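Molybdopterin-guanine dinucleotide biosynthesis adapter protein (PDB 1NP6) binds GTP, hydrolyses it weakly, and may act as an adapter for efficient synthesis and use of the molybdopterin-guanine dinucleotide cofactor. Local coordinates at residues Glu84-Leu87 with Phe91-Ser94; Leu101-Val106 with Asp163-Trp168; Glu129-Asp134 with Val144-Asp149. All coordinates share one frame; numbering follows the deposited sequence.

Interaction 1. Residues Glu84-Leu87 with Phe91-Ser94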
loop_
_atom_site.group_PDB
_atom_site.type_symbol
_atom_site.label_atom_id
_atom_site.label_comp_id
_atom_site.label_asym_id
_atom_site.label_seq_id
_atom_site.Cartn_x
_atom_site.Cartn_y
_atom_site.Cartn_z
ATOM N N GLU B 84 5.683 8.416 -14.717
ATOM C CA GLU B 84 7.023 7.941 -14.358
ATOM C C GLU B 84 7.039 7.000 -13.146
ATOM O O GLU B 84 6.338 7.221 -12.155
ATOM C CB GLU B 84 7.999 9.116 -14.153
ATOM C CG GLU B 84 7.652 10.061 -13.008
ATOM C CD GLU B 84 8.826 10.906 -12.530
ATOM O OE1 GLU B 84 9.993 10.457 -12.603
ATOM O OE2 GLU B 84 8.575 12.036 -12.058
ATOM N N GLU B 85 7.851 5.955 -13.250
ATOM C CA GLU B 85 8.069 4.990 -12.178
ATOM C C GLU B 85 8.574 5.648 -10.888
ATOM O O GLU B 85 9.363 6.600 -10.932
ATOM C CB GLU B 85 9.072 3.934 -12.651
ATOM C CG GLU B 85 9.201 2.721 -11.740
ATOM C CD GLU B 85 10.195 1.705 -12.256
ATOM O OE1 GLU B 85 10.909 2.005 -13.232
ATOM O OE2 GLU B 85 10.267 0.597 -11.685
ATOM N N GLU B 86 8.112 5.137 -9.747
ATOM C CA GLU B 86 8.636 5.555 -8.440
ATOM C C GLU B 86 9.907 4.776 -8.052
ATOM O O GLU B 86 9.841 3.584 -7.740
ATOM C CB GLU B 86 7.561 5.400 -7.344
ATOM C CG GLU B 86 7.980 5.968 -5.992
ATOM C CD GLU B 86 8.208 7.474 -6.049
ATOM O OE1 GLU B 86 9.378 7.902 -5.966
ATOM O OE2 GLU B 86 7.218 8.225 -6.188
ATOM N N LEU B 87 11.054 5.456 -8.051
ATOM C CA LEU B 87 12.325 4.823 -7.687
ATOM C C LEU B 87 13.091 5.538 -6.571
ATOM O O LEU B 87 14.262 5.257 -6.335
ATOM C CB LEU B 87 13.226 4.666 -8.916
ATOM C CG LEU B 87 12.739 3.823 -10.097
ATOM C CD1 LEU B 87 13.563 4.171 -11.331
ATOM C CD2 LEU B 87 12.835 2.331 -9.799
ATOM N N PHE B 91 11.992 8.167 -0.176
ATOM C CA PHE B 91 10.568 8.475 -0.181
ATOM C C PHE B 91 9.784 7.203 0.177
ATOM O O PHE B 91 8.935 7.210 1.077
ATOM C CB PHE B 91 10.109 9.027 -1.539
ATOM C CG PHE B 91 8.609 9.292 -1.619
ATOM C CD1 PHE B 91 8.038 10.388 -0.967
ATOM C CD2 PHE B 91 7.779 8.431 -2.326
ATOM C CE1 PHE B 91 6.661 10.617 -1.023
ATOM C CE2 PHE B 91 6.405 8.645 -2.392
ATOM C CZ PHE B 91 5.838 9.733 -1.739
ATOM N N LEU B 92 10.100 6.120 -0.513
ATOM C CA LEU B 92 9.396 4.859 -0.294
ATOM C C LEU B 92 9.481 4.427 1.172
ATOM O O LEU B 92 8.451 4.185 1.796
ATOM C CB LEU B 92 9.883 3.773 -1.261
ATOM C CG LEU B 92 9.500 3.946 -2.736
ATOM C CD1 LEU B 92 10.175 2.876 -3.583
ATOM C CD2 LEU B 92 7.983 3.954 -2.956
ATOM N N ALA B 93 10.696 4.388 1.725
ATOM C CA ALA B 93 10.905 4.046 3.130
ATOM C C ALA B 93 10.138 4.945 4.115
ATOM O O ALA B 93 9.606 4.456 5.131
ATOM C CB ALA B 93 12.379 4.014 3.451
ATOM N N SER B 94 10.054 6.239 3.808
ATOM C CA SER B 94 9.249 7.176 4.611
ATOM C C SER B 94 7.724 6.938 4.562
ATOM O O SER B 94 7.007 7.452 5.416
ATOM C CB SER B 94 9.543 8.641 4.212
ATOM O OG SER B 94 8.709 9.024 3.134
#

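Interaction 2. Residues Leu101-Val106 with Asp163-Trp168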
loop_
_atom_site.group_PDB
_atom_site.type_symbol
_atom_site.label_atom_id
_atom_site.label_comp_id
_atom_site.label_asym_id
_atom_site.label_seq_id
_atom_site.Cartn_x
_atom_site.Cartn_y
_atom_site.Cartn_z
ATOM N N LEU B 101 8.762 -0.849 13.088
ATOM C CA LEU B 101 9.840 -1.555 12.375
ATOM C C LEU B 101 11.196 -1.211 12.968
ATOM O O LEU B 101 11.378 -0.123 13.514
ATOM C CB LEU B 101 9.844 -1.211 10.872
ATOM C CG LEU B 101 8.660 -1.586 9.959
ATOM C CD1 LEU B 101 8.862 -0.983 8.569
ATOM C CD2 LEU B 101 8.391 -3.117 9.838
ATOM N N ASP B 102 12.152 -2.126 12.824
ATOM C CA ASP B 102 13.526 -1.938 13.309
ATOM C C ASP B 102 14.573 -1.803 12.205
ATOM O O ASP B 102 15.671 -1.315 12.452
ATOM C CB ASP B 102 13.923 -3.120 14.197
ATOM C CG ASP B 102 12.966 -3.324 15.355
ATOM O OD1 ASP B 102 12.739 -2.359 16.108
ATOM O OD2 ASP B 102 12.386 -4.410 15.591
ATOM N N LEU B 103 14.227 -2.257 10.998
ATOM C CA LEU B 103 15.174 -2.489 9.915
ATOM C C LEU B 103 14.412 -2.639 8.610
ATOM O O LEU B 103 13.447 -3.387 8.549
ATOM C CB LEU B 103 15.950 -3.793 10.163
ATOM C CG LEU B 103 16.843 -4.336 9.050
ATOM C CD1 LEU B 103 18.208 -3.603 9.040
ATOM C CD2 LEU B 103 17.033 -5.834 9.190
ATOM N N ILE B 104 14.855 -1.951 7.563
ATOM C CA ILE B 104 14.249 -2.136 6.251
ATOM C C ILE B 104 15.247 -2.749 5.273
ATOM O O ILE B 104 16.294 -2.157 4.990
ATOM C CB ILE B 104 13.676 -0.785 5.730
ATOM C CG1 ILE B 104 12.541 -0.285 6.635
ATOM C CG2 ILE B 104 13.190 -0.903 4.303
ATOM C CD1 ILE B 104 12.202 1.229 6.456
ATOM N N LEU B 105 14.913 -3.933 4.745
ATOM C CA LEU B 105 15.722 -4.599 3.726
ATOM C C LEU B 105 15.335 -4.111 2.324
ATOM O O LEU B 105 14.154 -3.875 2.074
ATOM C CB LEU B 105 15.575 -6.128 3.806
ATOM C CG LEU B 105 15.892 -6.735 5.184
ATOM C CD1 LEU B 105 15.314 -8.156 5.357
ATOM C CD2 LEU B 105 17.404 -6.739 5.424
ATOM N N VAL B 106 16.323 -3.999 1.425
ATOM C CA VAL B 106 16.106 -3.457 0.065
ATOM C C VAL B 106 16.683 -4.360 -1.015
ATOM O O VAL B 106 17.843 -4.780 -0.925
ATOM C CB VAL B 106 16.706 -2.027 -0.078
ATOM C CG1 VAL B 106 16.386 -1.430 -1.475
ATOM C CG2 VAL B 106 16.203 -1.135 1.040
ATOM N N ASP B 163 23.384 -12.912 12.734
ATOM C CA ASP B 163 24.218 -12.377 13.802
ATOM C C ASP B 163 24.957 -11.132 13.320
ATOM O O ASP B 163 25.077 -10.160 14.062
ATOM C CB ASP B 163 25.251 -13.405 14.282
ATOM C CG ASP B 163 24.635 -14.530 15.114
ATOM O OD1 ASP B 163 23.437 -14.465 15.446
ATOM O OD2 ASP B 163 25.286 -15.521 15.480
ATOM N N PHE B 164 25.457 -11.183 12.088
ATOM C CA PHE B 164 26.250 -10.083 11.523
ATOM C C PHE B 164 25.385 -8.832 11.303
ATOM O O PHE B 164 25.849 -7.686 11.489
ATOM C CB PHE B 164 26.939 -10.528 10.224
ATOM C CG PHE B 164 27.681 -9.420 9.516
ATOM C CD1 PHE B 164 29.023 -9.180 9.791
ATOM C CD2 PHE B 164 27.026 -8.620 8.579
ATOM C CE1 PHE B 164 29.705 -8.138 9.149
ATOM C CE2 PHE B 164 27.701 -7.583 7.937
ATOM C CZ PHE B 164 29.046 -7.355 8.223
ATOM N N VAL B 165 24.140 -9.058 10.887
ATOM C CA VAL B 165 23.178 -7.972 10.706
ATOM C C VAL B 165 22.822 -7.332 12.055
ATOM O O VAL B 165 22.882 -6.122 12.190
ATOM C CB VAL B 165 21.920 -8.401 9.893
ATOM C CG1 VAL B 165 20.860 -7.282 9.838
ATOM C CG2 VAL B 165 22.286 -8.867 8.478
ATOM N N VAL B 166 22.480 -8.110 13.074
ATOM C CA VAL B 166 22.294 -7.503 14.418
ATOM C C VAL B 166 23.472 -6.595 14.885
ATOM O O VAL B 166 23.268 -5.471 15.374
ATOM C CB VAL B 166 21.996 -8.563 15.501
ATOM C CG1 VAL B 166 21.869 -7.907 16.889
ATOM C CG2 VAL B 166 20.729 -9.305 15.160
ATOM N N GLU B 167 24.693 -7.096 14.718
ATOM C CA GLU B 167 25.893 -6.400 15.160
ATOM C C GLU B 167 26.123 -5.090 14.401
ATOM O O GLU B 167 26.570 -4.115 14.989
ATOM C CB GLU B 167 27.108 -7.319 15.049
ATOM C CG GLU B 167 27.263 -8.213 16.266
ATOM C CD GLU B 167 27.648 -9.633 15.909
ATOM O OE1 GLU B 167 28.638 -9.812 15.168
ATOM O OE2 GLU B 167 26.962 -10.567 16.376
ATOM N N TRP B 168 25.824 -5.099 13.100
ATOM C CA TRP B 168 25.816 -3.903 12.271
ATOM C C TRP B 168 24.739 -2.914 12.732
ATOM O O TRP B 168 24.992 -1.698 12.791
ATOM C CB TRP B 168 25.641 -4.271 10.788
ATOM C CG TRP B 168 25.431 -3.063 9.903
ATOM C CD1 TRP B 168 26.403 -2.215 9.410
ATOM C CD2 TRP B 168 24.182 -2.565 9.413
ATOM N NE1 TRP B 168 25.822 -1.235 8.642
ATOM C CE2 TRP B 168 24.462 -1.414 8.637
ATOM C CE3 TRP B 168 22.839 -2.964 9.560
ATOM C CZ2 TRP B 168 23.456 -0.673 8.008
ATOM C CZ3 TRP B 168 21.843 -2.226 8.939
ATOM C CH2 TRP B 168 22.160 -1.091 8.162
#

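Interaction 3. Residues Glu129-Asp134 with Val144-Asp149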
loop_
_atom_site.group_PDB
_atom_site.type_symbol
_atom_site.label_atom_id
_atom_site.label_comp_id
_atom_site.label_asym_id
_atom_site.label_seq_id
_atom_site.Cartn_x
_atom_site.Cartn_y
_atom_site.Cartn_z
ATOM N N GLU B 129 36.729 -11.788 -9.690
ATOM C CA GLU B 129 37.392 -10.554 -10.099
ATOM C C GLU B 129 36.414 -9.550 -10.684
ATOM O O GLU B 129 36.695 -8.351 -10.696
ATOM C CB GLU B 129 38.506 -10.851 -11.114
ATOM C CG GLU B 129 39.694 -11.625 -10.551
ATOM C CD GLU B 129 39.529 -13.142 -10.634
ATOM O OE1 GLU B 129 38.759 -13.631 -11.488
ATOM O OE2 GLU B 129 40.179 -13.855 -9.840
ATOM N N GLU B 130 35.265 -10.029 -11.166
ATOM C CA GLU B 130 34.261 -9.135 -11.758
ATOM C C GLU B 130 33.244 -8.549 -10.760
ATOM O O GLU B 130 32.345 -7.804 -11.157
ATOM C CB GLU B 130 33.583 -9.756 -13.001
ATOM C CG GLU B 130 32.830 -11.057 -12.776
ATOM C CD GLU B 130 32.257 -11.654 -14.058
ATOM O OE1 GLU B 130 32.758 -12.710 -14.508
ATOM O OE2 GLU B 130 31.297 -11.073 -14.613
ATOM N N LEU B 131 33.405 -8.864 -9.471
ATOM C CA LEU B 131 32.608 -8.233 -8.412
ATOM C C LEU B 131 32.932 -6.742 -8.261
ATOM O O LEU B 131 34.103 -6.363 -8.155
ATOM C CB LEU B 131 32.843 -8.921 -7.065
ATOM C CG LEU B 131 32.131 -10.243 -6.779
ATOM C CD1 LEU B 131 32.652 -10.835 -5.479
ATOM C CD2 LEU B 131 30.617 -10.079 -6.733
ATOM N N VAL B 132 31.890 -5.912 -8.237
ATOM C CA VAL B 132 32.037 -4.470 -8.014
ATOM C C VAL B 132 31.717 -4.115 -6.552
ATOM O O VAL B 132 30.562 -4.154 -6.126
ATOM C CB VAL B 132 31.210 -3.610 -9.042
ATOM C CG1 VAL B 132 31.614 -3.930 -10.470
ATOM C CG2 VAL B 132 29.703 -3.803 -8.885
ATOM N N ILE B 133 32.760 -3.797 -5.788
ATOM C CA ILE B 133 32.641 -3.496 -4.363
ATOM C C ILE B 133 32.911 -2.015 -4.081
ATOM O O ILE B 133 34.048 -1.643 -3.768
ATOM C CB ILE B 133 33.612 -4.376 -3.531
ATOM C CG1 ILE B 133 33.392 -5.869 -3.819
ATOM C CG2 ILE B 133 33.468 -4.066 -2.034
ATOM C CD1 ILE B 133 34.439 -6.788 -3.201
ATOM N N ASP B 134 31.863 -1.195 -4.180
ATOM C CA ASP B 134 31.944 0.250 -3.925
ATOM C C ASP B 134 31.985 0.568 -2.421
ATOM O O ASP B 134 32.081 -0.347 -1.595
ATOM C CB ASP B 134 30.793 0.995 -4.625
ATOM C CG ASP B 134 29.423 0.597 -4.096
ATOM O OD1 ASP B 134 28.569 0.184 -4.907
ATOM O OD2 ASP B 134 29.105 0.668 -2.890
ATOM N N VAL B 144 32.628 -19.437 -1.467
ATOM C CA VAL B 144 34.054 -19.718 -1.585
ATOM C C VAL B 144 34.850 -18.678 -0.796
ATOM O O VAL B 144 34.433 -17.517 -0.700
ATOM C CB VAL B 144 34.547 -19.739 -3.063
ATOM C CG1 VAL B 144 34.100 -21.006 -3.775
ATOM C CG2 VAL B 144 34.107 -18.481 -3.820
ATOM N N PRO B 145 35.997 -19.073 -0.245
ATOM C CA PRO B 145 36.814 -18.133 0.521
ATOM C C PRO B 145 37.300 -17.053 -0.432
ATOM O O PRO B 145 37.698 -17.351 -1.565
ATOM C CB PRO B 145 37.979 -19.007 1.022
ATOM C CG PRO B 145 38.063 -20.102 0.044
ATOM C CD PRO B 145 36.633 -20.402 -0.330
ATOM N N LEU B 146 37.188 -15.801 -0.011
ATOM C CA LEU B 146 37.832 -14.702 -0.711
ATOM C C LEU B 146 38.642 -13.989 0.375
ATOM O O LEU B 146 38.268 -14.013 1.560
ATOM C CB LEU B 146 36.805 -13.772 -1.385
ATOM C CG LEU B 146 35.780 -14.338 -2.394
ATOM C CD1 LEU B 146 34.531 -13.473 -2.521
ATOM C CD2 LEU B 146 36.383 -14.593 -3.772
ATOM N N ASN B 147 39.790 -13.437 -0.001
ATOM C CA ASN B 147 40.531 -12.569 0.905
ATOM C C ASN B 147 40.167 -11.147 0.522
ATOM O O ASN B 147 40.440 -10.706 -0.601
ATOM C CB ASN B 147 42.048 -12.822 0.851
ATOM C CG ASN B 147 42.822 -11.976 1.866
ATOM O OD1 ASN B 147 42.584 -12.048 3.078
ATOM N ND2 ASN B 147 43.750 -11.167 1.372
ATOM N N LEU B 148 39.511 -10.446 1.442
ATOM C CA LEU B 148 38.859 -9.188 1.081
ATOM C C LEU B 148 39.190 -7.999 1.972
ATOM O O LEU B 148 39.705 -8.151 3.086
ATOM C CB LEU B 148 37.333 -9.374 1.024
ATOM C CG LEU B 148 36.742 -10.118 -0.178
ATOM C CD1 LEU B 148 35.264 -10.381 0.046
ATOM C CD2 LEU B 148 36.954 -9.374 -1.484
ATOM N N ASP B 149 38.868 -6.812 1.458
ATOM C CA ASP B 149 38.885 -5.573 2.232
ATOM C C ASP B 149 37.803 -5.575 3.324
ATOM O O ASP B 149 38.060 -5.178 4.467
ATOM C CB ASP B 149 38.696 -4.373 1.298
ATOM C CG ASP B 149 38.478 -4.787 -0.158
ATOM O OD1 ASP B 149 39.477 -5.050 -0.867
ATOM O OD2 ASP B 149 37.346 -4.881 -0.681
#

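Interaction 1. Residues Glu84-Leu87 with Phe91-Ser94
Glu86, in extended backbone, faces Phe91 and Leu92 in the first turns of the helix that follows, its CA lying 8.2 Å from Leu92 CA. Its side chain does all the touching from segment 84-87. CG lies anti to the backbone N (chi1 -173°) and the chain then bends at chi2 (63°), an arrangement that lays the methylene against Leu92 and swings the carboxylate over to Phe91. Glu86 CG meets Leu92 CD2 at 3.6 Å, the two side chains sliding past each other in opposite directions. Toward the other helix residue, Glu86 CD is 3.9 Å from Phe91 CD2, and Glu86 OE2 lies as close to Phe91 CE2. The carboxylate and ring planes stand 37° apart, so this is no parallel stack. An alanine here would remove CG and the carboxylate, and would probably leave Leu92 CD2 and Phe91 CD2 and CE2 without their neighbour on this side. Asp88 OD1 accepts from Phe91 N, while Glu86 OE1 takes a weak bond from Asp88 N. Trp75 of the second subunit packs on both Glu86 and Leu92, placing the contact at the dimer interface. With no hydrogen bond between the segments, the contact works through the aliphatic part of an acidic residue, its charged end turned against an aromatic ring.

Interaction 2. Residues Leu101-Val106 with Asp163-Trp168
Leu103, Val165 and Trp168 join the central parallel sheet to the C-terminal helix in the alpha/beta fold of the P-loop NTPase clan. Leu103 belongs to strand 103-107, between strands 37-42 and 8-12, whereas Val165 and Trp168 lie one turn apart on helix 158-170. The closest CA pair, Leu103 and Val165, is 9.7 Å apart, and only side chains bridge the two segments. Leu103 buries more surface here than any other residue, its two methyls going to different partners. CG is anti to the backbone N (chi1 171°), which sends the fork away from the strand: Leu103 CD2 meets Val165 CG1 at 4.1 Å, the side chains crossing at about a right angle, and CD1 goes to the indole. No polar group takes part, and all the contacts are methyl to methyl or methyl to ring.

The CB of Trp168 does not point at the strand, but the end of the side chain comes nearer: with chi1 at 172°, its six-membered ring extends over toward the strand. It also packs on Leu9 of strand 8-12 and Ile138 of strand 137-142, so one indole spans several strands of the sheet. Leu103 in turn touches Leu30 of helix 19-32, which places it between two helices on the same face. The strand is also held by backbone hydrogen bonds of Leu103 and Leu105 to Gly38, and Asp102 OD2 makes a salt bridge with Arg36 NE. Leu103 CD1 approaches Trp168 at the rim and in the ring plane, not over a face: it lies 3.9 Å from CZ3, against 4.7 Å from CE3 and 4.8 Å from CH2 of the same indole, so it points at one ring corner.

Interaction 3. Residues Glu129-Asp134 with Val144-Asp149
Asp149 OD2 is the polar atom that comes up to Ile133, yet its partner is a methyl, Ile133 CG2 at 4.2 Å, and no hydrogen bond joins the two segments. Polar bonds instead hold each loop from its own side: Asp134 OD2 accepts from His136 N, Glu130 OE1 from Arg127 N, and Val144 O from Ser142 OG. These loops lead into and out of strand 137-142, one before it and one after it, and Ile133 and Asp149 form the nearest CA pair at 9.3 Å. Most of the contact between the loops is apolar. Ile133 carries the largest part, with its branches directed at two neighbours. CG1 lies anti to the carbonyl carbon (chi1 -55°) and carries CD1 to Leu148 CD2, 4.0 Å away, while CG2 faces the Asp149 carboxylate from the opposite direction. The Asp149 chi1 of 3° nearly eclipses CG with the backbone N, an unusual setting that brings OD2 up to this methyl. Farther along, Leu131 CD1 and Leu146 CD1 meet more loosely, at 4.4 Å. Val140 of the intervening strand touches Ile133, Leu146 and Leu148, so the two loops share a small hydrophobic cluster built on that strand. Leu131 continues it toward Val118, Phe120 and Trp14. Methyl packing of this kind, lying at the surface and without a bond across, imposes little directional constraint; the polar bonds found are local to each loop, so the contact across is likely to supply packing and not a specific pairing.

Interactions 1 and 2 touch directly, Ala93 CB lying 4.1 Å from Ile104 CD1, although their centres are 21 Å apart; helix 89-95 thus packs on the strand that follows it in the chain. Interaction 3 stands apart, its nearest atoms about 10 Å from interaction 2 and about 15 Å from interaction 1, but its segments fall in sequence between 101-106 and 163-168. Interactions 3 and 2 relate differently to residues inferred or predicted to bind GTP. The side chain of Leu131 is about 7 Å from that of Thr17 in the Walker A loop, whereas segment 101-106 itself holds Leu101 and Asp102, although the Leu103 contact lies away from the site.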